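Local structure of UDP-N-acetylglucosamine 2-epimerase (Methanocaldococcus jannaschii, 4NES) at residues A[200-213]-A[234-247]. The protein probably catalyses the reversible epimerisation at C-2 of UDP-N-acetylglucosamine to UDP-N-acetylmannosamine. Numbering follows the deposited sequence.
With UD1 (uridine-diphosphate-N-acetylglucosamine), chain B; UDP (uridine-5'-diphosphate), chain C.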
loop_
_atom_site.group_PDB
_atom_site.type_symbol
_atom_site.label_atom_id
_atom_site.label_comp_id
_atom_site.label_asym_id
_atom_site.label_seq_id
_atom_site.Cartn_x
_atom_site.Cartn_y
_atom_site.Cartn_z
ATOM N N ASP A 200 -38.182 24.994 3.762
ATOM C CA ASP A 200 -37.112 25.159 2.777
ATOM C C ASP A 200 -35.748 25.314 3.444
ATOM O O ASP A 200 -35.511 26.278 4.176
ATOM C CB ASP A 200 -37.382 26.380 1.896
ATOM C CG ASP A 200 -38.190 26.048 0.656
ATOM O OD1 ASP A 200 -38.829 24.975 0.616
ATOM O OD2 ASP A 200 -38.187 26.874 -0.283
ATOM N N TYR A 201 -34.844 24.369 3.197
ATOM C CA TYR A 201 -33.494 24.483 3.737
ATOM C C TYR A 201 -32.471 23.817 2.832
ATOM O O TYR A 201 -32.822 22.986 1.997
ATOM C CB TYR A 201 -33.404 23.878 5.140
ATOM C CG TYR A 201 -33.692 22.388 5.185
ATOM C CD1 TYR A 201 -34.982 21.919 5.367
ATOM C CD2 TYR A 201 -32.669 21.455 5.044
ATOM C CE1 TYR A 201 -35.259 20.559 5.410
ATOM C CE2 TYR A 201 -32.936 20.089 5.078
ATOM C CZ TYR A 201 -34.234 19.650 5.264
ATOM O OH TYR A 201 -34.536 18.307 5.309
ATOM N N PHE A 202 -31.210 24.209 2.983
ATOM C CA PHE A 202 -30.105 23.489 2.364
ATOM C C PHE A 202 -29.435 22.687 3.469
ATOM O O PHE A 202 -29.308 23.166 4.595
ATOM C CB PHE A 202 -29.069 24.436 1.757
ATOM C CG PHE A 202 -29.572 25.271 0.600
ATOM C CD1 PHE A 202 -30.798 25.020 0.002
ATOM C CD2 PHE A 202 -28.782 26.302 0.102
ATOM C CE1 PHE A 202 -31.243 25.801 -1.059
ATOM C CE2 PHE A 202 -29.215 27.080 -0.965
ATOM C CZ PHE A 202 -30.441 26.830 -1.546
ATOM N N LEU A 203 -29.013 21.468 3.148
ATOM C CA LEU A 203 -28.305 20.626 4.102
ATOM C C LEU A 203 -26.810 20.635 3.799
ATOM O O LEU A 203 -26.404 20.423 2.653
ATOM C CB LEU A 203 -28.843 19.196 4.011
ATOM C CG LEU A 203 -28.269 18.159 4.979
ATOM C CD1 LEU A 203 -28.605 18.475 6.436
ATOM C CD2 LEU A 203 -28.767 16.780 4.604
ATOM N N LEU A 204 -25.991 20.871 4.821
ATOM C CA LEU A 204 -24.547 20.958 4.646
ATOM C C LEU A 204 -23.788 19.960 5.517
ATOM O O LEU A 204 -24.075 19.834 6.707
ATOM C CB LEU A 204 -24.084 22.378 4.988
ATOM C CG LEU A 204 -22.581 22.669 5.046
ATOM C CD1 LEU A 204 -21.930 22.567 3.676
ATOM C CD2 LEU A 204 -22.346 24.056 5.661
ATOM N N THR A 205 -22.825 19.255 4.923
ATOM C CA THR A 205 -21.795 18.555 5.695
ATOM C C THR A 205 -20.441 18.861 5.078
ATOM O O THR A 205 -20.344 19.041 3.873
ATOM C CB THR A 205 -21.993 17.009 5.790
ATOM O OG1 THR A 205 -21.626 16.380 4.551
ATOM C CG2 THR A 205 -23.420 16.633 6.203
ATOM N N LEU A 206 -19.401 18.925 5.901
ATOM C CA LEU A 206 -18.072 19.265 5.420
ATOM C C LEU A 206 -17.045 18.650 6.346
ATOM O O LEU A 206 -17.025 18.981 7.534
ATOM C CB LEU A 206 -17.885 20.792 5.416
ATOM C CG LEU A 206 -16.638 21.304 4.688
ATOM C CD1 LEU A 206 -16.891 21.311 3.189
ATOM C CD2 LEU A 206 -16.246 22.693 5.171
ATOM N N HIS A 207 -16.174 17.789 5.821
ATOM C CA HIS A 207 -15.134 17.186 6.663
ATOM C C HIS A 207 -13.867 16.688 5.961
ATOM O O HIS A 207 -13.000 16.122 6.623
ATOM C CB HIS A 207 -15.709 16.051 7.533
ATOM C CG HIS A 207 -15.934 14.762 6.799
ATOM N ND1 HIS A 207 -17.087 14.486 6.101
ATOM C CD2 HIS A 207 -15.143 13.662 6.671
ATOM C CE1 HIS A 207 -17.002 13.279 5.571
ATOM N NE2 HIS A 207 -15.833 12.759 5.899
ATOM N N ARG A 208 -13.751 16.855 4.645
ATOM C CA ARG A 208 -12.533 16.394 3.956
ATOM C C ARG A 208 -11.326 17.071 4.579
ATOM O O ARG A 208 -11.357 18.277 4.839
ATOM C CB ARG A 208 -12.560 16.735 2.464
ATOM C CG ARG A 208 -13.605 15.994 1.632
ATOM C CD ARG A 208 -13.100 14.681 1.041
ATOM N NE ARG A 208 -12.807 13.653 2.034
ATOM C CZ ARG A 208 -13.716 12.888 2.624
ATOM N NH1 ARG A 208 -15.012 13.049 2.363
ATOM N NH2 ARG A 208 -13.325 11.969 3.499
ATOM N N ALA A 209 -10.259 16.310 4.798
ATOM C CA ALA A 209 -9.044 16.862 5.389
ATOM C C ALA A 209 -8.553 18.078 4.606
ATOM O O ALA A 209 -8.162 19.098 5.193
ATOM C CB ALA A 209 -7.954 15.800 5.458
ATOM N N GLU A 210 -8.594 17.983 3.280
ATOM C CA GLU A 210 -8.053 19.048 2.432
ATOM C C GLU A 210 -8.887 20.332 2.493
ATOM O O GLU A 210 -8.421 21.400 2.092
ATOM C CB GLU A 210 -7.908 18.561 0.989
ATOM C CG GLU A 210 -9.189 17.995 0.379
ATOM C CD GLU A 210 -9.373 16.488 0.581
ATOM O OE1 GLU A 210 -8.796 15.898 1.519
ATOM O OE2 GLU A 210 -10.115 15.889 -0.219
ATOM N N ASN A 211 -10.115 20.233 3.002
ATOM C CA ASN A 211 -10.992 21.395 3.137
ATOM C C ASN A 211 -10.999 22.010 4.525
ATOM O O ASN A 211 -11.146 23.223 4.669
ATOM C CB ASN A 211 -12.443 21.026 2.800
ATOM C CG ASN A 211 -12.718 21.010 1.312
ATOM O OD1 ASN A 211 -12.046 21.681 0.531
ATOM N ND2 ASN A 211 -13.737 20.254 0.913
ATOM N N VAL A 212 -10.886 21.187 5.557
ATOM C CA VAL A 212 -11.086 21.703 6.905
ATOM C C VAL A 212 -9.782 21.856 7.683
ATOM O O VAL A 212 -9.741 22.570 8.682
ATOM C CB VAL A 212 -12.109 20.852 7.718
ATOM C CG1 VAL A 212 -13.428 20.680 6.947
ATOM C CG2 VAL A 212 -11.518 19.482 8.082
ATOM N N ASP A 213 -8.722 21.196 7.229
ATOM C CA ASP A 213 -7.414 21.326 7.881
ATOM C C ASP A 213 -6.653 22.547 7.365
ATOM O O ASP A 213 -5.638 22.933 7.942
ATOM C CB ASP A 213 -6.531 20.098 7.645
ATOM C CG ASP A 213 -7.050 18.840 8.308
ATOM O OD1 ASP A 213 -8.074 18.874 9.034
ATOM O OD2 ASP A 213 -6.412 17.789 8.097
ATOM N N LYS A 234 -31.828 31.652 2.281
ATOM C CA LYS A 234 -32.065 30.255 2.599
ATOM C C LYS A 234 -31.472 29.861 3.941
ATOM O O LYS A 234 -30.363 30.274 4.285
ATOM C CB LYS A 234 -31.464 29.374 1.505
ATOM C CG LYS A 234 -32.404 28.304 1.014
ATOM C CD LYS A 234 -33.680 28.907 0.458
ATOM C CE LYS A 234 -33.704 28.915 -1.056
ATOM N NZ LYS A 234 -35.104 28.811 -1.560
ATOM N N ALA A 235 -32.214 29.064 4.702
ATOM C CA ALA A 235 -31.694 28.515 5.946
ATOM C C ALA A 235 -30.800 27.324 5.634
ATOM O O ALA A 235 -31.058 26.575 4.689
ATOM C CB ALA A 235 -32.817 28.101 6.865
ATOM N N ILE A 236 -29.749 27.154 6.433
ATOM C CA ILE A 236 -28.821 26.045 6.276
ATOM C C ILE A 236 -28.869 25.188 7.532
ATOM O O ILE A 236 -28.840 25.718 8.647
ATOM C CB ILE A 236 -27.377 26.556 6.138
ATOM C CG1 ILE A 236 -27.278 27.660 5.077
ATOM C CG2 ILE A 236 -26.423 25.416 5.843
ATOM C CD1 ILE A 236 -27.550 27.196 3.664
ATOM N N ILE A 237 -28.966 23.875 7.357
ATOM C CA ILE A 237 -28.781 22.937 8.460
ATOM C C ILE A 237 -27.421 22.272 8.272
ATOM O O ILE A 237 -27.173 21.644 7.242
ATOM C CB ILE A 237 -29.892 21.874 8.505
ATOM C CG1 ILE A 237 -31.250 22.548 8.716
ATOM C CG2 ILE A 237 -29.627 20.865 9.617
ATOM C CD1 ILE A 237 -32.434 21.590 8.703
ATOM N N PHE A 238 -26.546 22.424 9.259
ATOM C CA PHE A 238 -25.159 21.970 9.159
ATOM C C PHE A 238 -24.920 20.887 10.206
ATOM O O PHE A 238 -24.859 21.177 11.404
ATOM C CB PHE A 238 -24.243 23.184 9.400
ATOM C CG PHE A 238 -22.751 22.913 9.274
ATOM C CD1 PHE A 238 -22.253 21.776 8.660
ATOM C CD2 PHE A 238 -21.846 23.847 9.772
ATOM C CE1 PHE A 238 -20.884 21.563 8.563
ATOM C CE2 PHE A 238 -20.479 23.643 9.679
ATOM C CZ PHE A 238 -19.994 22.501 9.069
ATOM N N SER A 239 -24.815 19.637 9.760
ATOM C CA SER A 239 -24.388 18.549 10.643
ATOM C C SER A 239 -22.869 18.565 10.672
ATOM O O SER A 239 -22.231 18.325 9.643
ATOM C CB SER A 239 -24.881 17.196 10.134
ATOM O OG SER A 239 -24.286 16.143 10.877
ATOM N N ILE A 240 -22.287 18.848 11.838
ATOM C CA ILE A 240 -20.858 19.150 11.922
ATOM C C ILE A 240 -20.014 17.983 12.459
ATOM O O ILE A 240 -20.131 17.579 13.617
ATOM C CB ILE A 240 -20.616 20.449 12.731
ATOM C CG1 ILE A 240 -19.130 20.806 12.769
ATOM C CG2 ILE A 240 -21.208 20.342 14.127
ATOM C CD1 ILE A 240 -18.892 22.155 13.416
ATOM N N HIS A 241 -19.156 17.458 11.591
ATOM C CA HIS A 241 -18.249 16.359 11.915
ATOM C C HIS A 241 -17.301 16.820 13.016
ATOM O O HIS A 241 -16.921 17.986 13.042
ATOM C CB HIS A 241 -17.459 16.035 10.647
ATOM C CG HIS A 241 -16.635 14.786 10.721
ATOM N ND1 HIS A 241 -15.492 14.681 11.485
ATOM C CD2 HIS A 241 -16.744 13.610 10.048
ATOM C CE1 HIS A 241 -14.960 13.486 11.319
ATOM N NE2 HIS A 241 -15.689 12.820 10.443
ATOM N N PRO A 242 -16.925 15.920 13.934
ATOM C CA PRO A 242 -16.054 16.367 15.032
ATOM C C PRO A 242 -14.683 16.895 14.584
ATOM O O PRO A 242 -14.147 17.779 15.250
ATOM C CB PRO A 242 -15.909 15.119 15.905
ATOM C CG PRO A 242 -16.279 13.962 15.003
ATOM C CD PRO A 242 -17.358 14.523 14.104
ATOM N N ARG A 243 -14.125 16.378 13.494
ATOM C CA ARG A 243 -12.892 16.955 12.957
ATOM C C ARG A 243 -13.121 18.421 12.614
ATOM O O ARG A 243 -12.317 19.299 12.948
ATOM C CB ARG A 243 -12.472 16.211 11.693
ATOM C CG ARG A 243 -11.097 16.593 11.180
ATOM C CD ARG A 243 -10.907 16.174 9.729
ATOM N NE ARG A 243 -9.500 16.261 9.345
ATOM C CZ ARG A 243 -8.668 15.229 9.316
ATOM N NH1 ARG A 243 -9.089 14.003 9.621
ATOM N NH2 ARG A 243 -7.403 15.422 8.969
ATOM N N THR A 244 -14.228 18.686 11.940
ATOM C CA THR A 244 -14.541 20.019 11.461
ATOM C C THR A 244 -14.827 20.991 12.598
ATOM O O THR A 244 -14.413 22.151 12.539
ATOM C CB THR A 244 -15.713 19.943 10.492
ATOM O OG1 THR A 244 -15.398 18.963 9.495
ATOM C CG2 THR A 244 -15.982 21.293 9.837
ATOM N N LYS A 245 -15.517 20.522 13.634
ATOM C CA LYS A 245 -15.750 21.358 14.809
ATOM C C LYS A 245 -14.418 21.778 15.424
ATOM O O LYS A 245 -14.228 22.947 15.776
ATOM C CB LYS A 245 -16.601 20.607 15.835
ATOM C CG LYS A 245 -17.011 21.468 17.025
ATOM C CD LYS A 245 -18.026 20.756 17.904
ATOM C CE LYS A 245 -18.596 21.704 18.949
ATOM N NZ LYS A 245 -19.682 21.073 19.747
ATOM N N LYS A 246 -13.496 20.823 15.523
ATOM C CA LYS A 246 -12.194 21.063 16.139
ATOM C C LYS A 246 -11.412 22.077 15.321
ATOM O O LYS A 246 -10.808 23.005 15.875
ATOM C CB LYS A 246 -11.418 19.749 16.268
ATOM C CG LYS A 246 -9.983 19.921 16.749
ATOM C CD LYS A 246 -9.305 18.573 16.926
ATOM C CE LYS A 246 -9.044 17.908 15.590
ATOM N NZ LYS A 246 -8.349 16.610 15.788
ATOM N N ARG A 247 -11.443 21.924 14.001
ATOM C CA ARG A 247 -10.740 22.848 13.113
ATOM C C ARG A 247 -11.374 24.236 13.092
ATOM O O ARG A 247 -10.661 25.238 13.088
ATOM C CB ARG A 247 -10.672 22.298 11.687
ATOM C CG ARG A 247 -9.837 21.038 11.534
ATOM C CD ARG A 247 -8.382 21.289 11.882
ATOM N NE ARG A 247 -7.564 20.125 11.563
ATOM C CZ ARG A 247 -6.267 20.034 11.832
ATOM N NH1 ARG A 247 -5.639 21.043 12.422
ATOM N NH2 ARG A 247 -5.594 18.942 11.499
HETATM C "C1'" UD1 B . -12.176 9.485 8.545
HETATM C "C2'" UD1 B . -11.694 9.007 7.210
HETATM C "C3'" UD1 B . -12.463 9.591 6.126
HETATM C "C4'" UD1 B . -13.912 9.407 6.275
HETATM C "C5'" UD1 B . -14.361 9.826 7.652
HETATM C "C6'" UD1 B . -15.775 9.474 7.921
HETATM C "C7'" UD1 B . -9.187 8.461 7.166
HETATM C "C8'" UD1 B . -7.800 8.985 6.942
HETATM N "N2'" UD1 B . -10.274 9.402 7.022
HETATM O "O1'" UD1 B . -11.986 10.852 8.629
HETATM O "O3'" UD1 B . -12.030 9.025 4.876
HETATM O "O4'" UD1 B . -14.621 10.155 5.300
HETATM O "O5'" UD1 B . -13.593 9.171 8.657
HETATM O "O6'" UD1 B . -16.437 10.346 8.761
HETATM O "O7'" UD1 B . -9.378 7.279 7.466
HETATM N N1 UD1 B . -13.081 12.487 16.056
HETATM C C2 UD1 B . -13.855 12.457 17.142
HETATM N N3 UD1 B . -14.595 11.384 17.414
HETATM C C4 UD1 B . -14.572 10.306 16.619
HETATM C C5 UD1 B . -13.780 10.304 15.480
HETATM C C6 UD1 B . -13.026 11.434 15.206
HETATM O O2 UD1 B . -13.904 13.413 17.891
HETATM O O4 UD1 B . -15.337 9.216 16.918
HETATM C C1B UD1 B . -12.263 13.679 15.727
HETATM C C2B UD1 B . -10.946 13.724 16.389
HETATM O "O2'" UD1 B . -10.619 15.056 16.696
HETATM C C3B UD1 B . -10.048 13.216 15.377
HETATM C C4B UD1 B . -10.632 13.782 14.134
HETATM O O4B UD1 B . -12.034 13.766 14.318
HETATM O O3B UD1 B . -8.700 13.572 15.554
HETATM C C5B UD1 B . -10.286 12.993 12.922
HETATM O O5B UD1 B . -10.558 11.617 13.006
HETATM P PA UD1 B . -10.017 10.643 11.925
HETATM O O1A UD1 B . -8.521 10.718 11.917
HETATM O O2A UD1 B . -10.519 9.270 12.227
HETATM O O3A UD1 B . -10.481 11.148 10.519
HETATM P PB UD1 B . -11.925 11.601 10.015
HETATM O O1B UD1 B . -11.863 13.065 9.724
HETATM O O2B UD1 B . -13.001 11.141 10.960
HETATM N N1 UDP C . -24.452 10.499 7.928
HETATM C C2 UDP C . -25.210 10.284 9.029
HETATM N N3 UDP C . -25.402 11.284 9.917
HETATM C C4 UDP C . -24.859 12.511 9.754
HETATM C C5 UDP C . -24.066 12.770 8.628
HETATM C C6 UDP C . -23.873 11.718 7.725
HETATM O O2 UDP C . -25.727 9.182 9.225
HETATM O O4 UDP C . -25.083 13.503 10.703
HETATM C "C1'" UDP C . -24.166 9.436 6.949
HETATM C "C2'" UDP C . -24.565 9.641 5.584
HETATM O "O2'" UDP C . -25.942 9.379 5.425
HETATM C "C3'" UDP C . -23.678 8.741 4.835
HETATM C "C4'" UDP C . -22.478 8.665 5.656
HETATM O "O4'" UDP C . -22.745 9.348 6.855
HETATM O "O3'" UDP C . -24.195 7.452 4.650
HETATM C "C5'" UDP C . -21.288 9.321 5.043
HETATM O "O5'" UDP C . -20.187 9.339 5.918
HETATM P PA UDP C . -19.113 10.504 5.917
HETATM O O1A UDP C . -18.688 10.745 7.349
HETATM O O2A UDP C . -19.714 11.735 5.274
HETATM O O3A UDP C . -17.834 9.995 5.146
HETATM P PB UDP C . -17.480 9.759 3.636
HETATM O O1B UDP C . -18.673 9.155 2.910
HETATM O O2B UDP C . -17.045 11.069 3.030
HETATM O O3B UDP C . -16.325 8.802 3.729
HETATM O O HOH W 1 -35.184 28.879 4.168
HETATM O O HOH W 2 -19.792 17.961 8.630
#
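Strands 201-205 and 235-239 run side by side in parallel, their axes 4.6 Å apart, joined by alternating bonds such as F202 N to A235 O and I237 N to F202 O. Helix 215-232 links them in a beta-alpha-beta crossover within the Rossmann-like C-terminal domain of this GT-B fold, and beyond their C-terminal ends both segments turn into the nucleotide-sugar cleft. Large apolar residues fill both faces of the sheet. I237 lays CD1 over the Y201 ring, while on the other face L204 CD2 sits 3.9 Å from the F238 ring centroid. Where the strands part, a water bridges L206 N, S239 O and H241 N, and T244 OG1 donates to a lone pair of L206 O.

Nearer the ligands, the ring planes of H207, probably an active-site residue, and H241 are 10° apart and offset with little overlap, H241 CD2 lying over one face of the H207 ring, 3.5 Å from H207 CG. With CG between its backbone N and carbonyl carbon (chi1 77°), H207 sets its ring alongside H241 and turns its NE2 edge to the sugar, donating in the ring plane to O4' of UD1. H241 suits the N-cap: ND1 accepts from R243 N at 3.0 Å, leaving NE2 to donate to the sugar O6'. The long, extended R243 meets D213 side-on through NE and NH2, which fixes the guanidinium's rotation, and R243 NH1 reaches the phosphate oxygen UD1 O1B at 2.9 Å.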